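Local coordinates for CBS domain protein/ACT domain protein (Thermotoga maritima, PDB 1VR9) that is of unknown function but carries a pair of CBS domains and an ACT domain, and may take part in magnesium binding or transport, at residues G54-V59 / Y105-D110. Numbering follows the deposited sequence.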
# COMPACT_ATOMS: atom_id res chain seq x y z
N GLY A 54 -10.50 -2.45 -9.56
CA GLY A 54 -9.32 -1.60 -9.35
C GLY A 54 -9.41 -0.71 -8.13
O GLY A 54 -8.51 0.12 -7.91
N HIS A 55 -10.46 -0.90 -7.32
CA HIS A 55 -10.64 -0.12 -6.09
C HIS A 55 -9.71 -0.62 -5.01
O HIS A 55 -9.38 -1.79 -4.93
CB HIS A 55 -12.06 -0.21 -5.52
CG HIS A 55 -13.12 0.39 -6.39
ND1 HIS A 55 -14.21 -0.32 -6.85
CD2 HIS A 55 -13.26 1.65 -6.86
CE1 HIS A 55 -14.97 0.48 -7.58
NE2 HIS A 55 -14.41 1.67 -7.61
N PHE A 56 -9.31 0.30 -4.15
CA PHE A 56 -8.48 -0.06 -3.00
C PHE A 56 -9.26 -0.82 -1.92
O PHE A 56 -10.35 -0.38 -1.53
CB PHE A 56 -7.86 1.19 -2.41
CG PHE A 56 -7.22 0.96 -1.08
CD1 PHE A 56 -6.06 0.21 -0.97
CD2 PHE A 56 -7.78 1.52 0.06
CE1 PHE A 56 -5.48 -0.00 0.25
CE2 PHE A 56 -7.18 1.32 1.28
CZ PHE A 56 -6.06 0.57 1.39
N ARG A 57 -8.71 -1.94 -1.46
CA ARG A 57 -9.34 -2.79 -0.43
C ARG A 57 -8.66 -2.76 0.92
O ARG A 57 -9.34 -2.78 1.96
CB ARG A 57 -9.41 -4.25 -0.90
CG ARG A 57 -10.50 -4.56 -1.94
CD ARG A 57 -11.88 -4.86 -1.35
NE ARG A 57 -11.81 -5.54 -0.05
CZ ARG A 57 -12.52 -5.20 1.03
NH1 ARG A 57 -13.40 -4.19 0.98
NH2 ARG A 57 -12.38 -5.88 2.16
N GLY A 58 -7.33 -2.70 0.92
CA GLY A 58 -6.55 -2.68 2.16
C GLY A 58 -5.17 -3.22 1.85
O GLY A 58 -4.70 -3.20 0.71
N VAL A 59 -4.51 -3.70 2.89
CA VAL A 59 -3.17 -4.21 2.74
C VAL A 59 -3.12 -5.58 3.41
O VAL A 59 -3.92 -5.86 4.32
CB VAL A 59 -2.12 -3.25 3.38
CG1 VAL A 59 -2.31 -1.82 2.87
CG2 VAL A 59 -2.21 -3.27 4.85
N TYR A 105 4.59 1.26 2.21
CA TYR A 105 3.87 1.83 1.10
C TYR A 105 2.47 2.29 1.51
O TYR A 105 1.69 1.52 2.09
CB TYR A 105 3.75 0.83 -0.05
CG TYR A 105 5.07 0.34 -0.57
CD1 TYR A 105 5.72 1.02 -1.58
CD2 TYR A 105 5.65 -0.82 -0.07
CE1 TYR A 105 6.94 0.57 -2.09
CE2 TYR A 105 6.87 -1.27 -0.57
CZ TYR A 105 7.50 -0.59 -1.58
OH TYR A 105 8.71 -1.05 -2.06
N LEU A 106 2.19 3.56 1.24
CA LEU A 106 0.91 4.19 1.52
C LEU A 106 0.06 4.22 0.23
O LEU A 106 0.46 4.81 -0.80
CB LEU A 106 1.13 5.60 2.07
CG LEU A 106 -0.09 6.50 2.21
CD1 LEU A 106 -1.10 5.94 3.19
CD2 LEU A 106 0.32 7.89 2.64
N PRO A 107 -1.09 3.53 0.24
CA PRO A 107 -1.96 3.56 -0.93
C PRO A 107 -2.46 4.96 -1.29
O PRO A 107 -2.74 5.76 -0.39
CB PRO A 107 -3.14 2.65 -0.50
CG PRO A 107 -2.58 1.76 0.47
CD PRO A 107 -1.61 2.61 1.26
N VAL A 108 -2.50 5.24 -2.59
CA VAL A 108 -3.02 6.49 -3.15
C VAL A 108 -4.23 6.19 -4.01
O VAL A 108 -4.19 5.31 -4.87
CB VAL A 108 -1.94 7.24 -3.98
CG1 VAL A 108 -2.51 8.50 -4.61
CG2 VAL A 108 -0.73 7.55 -3.09
N VAL A 109 -5.30 6.94 -3.80
CA VAL A 109 -6.56 6.66 -4.50
C VAL A 109 -7.13 7.93 -5.14
O VAL A 109 -6.74 9.05 -4.79
CB VAL A 109 -7.62 6.02 -3.55
CG1 VAL A 109 -7.12 4.71 -2.96
CG2 VAL A 109 -8.01 6.98 -2.46
N ASP A 110 -8.05 7.74 -6.08
CA ASP A 110 -8.80 8.85 -6.67
C ASP A 110 -10.11 9.01 -5.92
O ASP A 110 -10.33 8.37 -4.90
CB ASP A 110 -9.00 8.67 -8.20
CG ASP A 110 -9.96 7.55 -8.56
OD1 ASP A 110 -10.68 7.04 -7.67
OD2 ASP A 110 -10.03 7.19 -9.76
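P107 lies against the phenyl ring of F56, an instance of how two beta sheets can be joined by a buried apolar side-chain contact. CB of P107 sits over one face of the F56 ring, 4.0 Å from the centroid and 27° off the ring normal, a CH-pi contact. The neighbouring CG leans toward the rim, coming 3.4 Å from CE1 of F56 and less closely to CZ. With CG of F56 turned anti to the backbone N (chi1 169°), the ring reaches along its own strand toward G58, whose N stands 3.3 Å above the ring plane near its rim. V109 engages the root of the same side chain instead, its CG1 meeting CB of F56 at 3.6 Å and approaching the ring obliquely. V59 closes the row more loosely, with its CG1 4.3 Å from CG of P107. Replacing F56 by an alanine would probably leave CB and CG of P107 without their aromatic partner and open a gap between the strands, while the CB contact to V109 and the looser touch of V59 on P107 could remain. The strands run nearly antiparallel (173°), but their axes are 8.8 Å apart, as befits facing sheets of the two CBS repeats in a CBS pair. I48 of strand 46-50 and L115 of strand 115-120 also touch P107, while behind strand 105-109 L106 packs on helix 91-100.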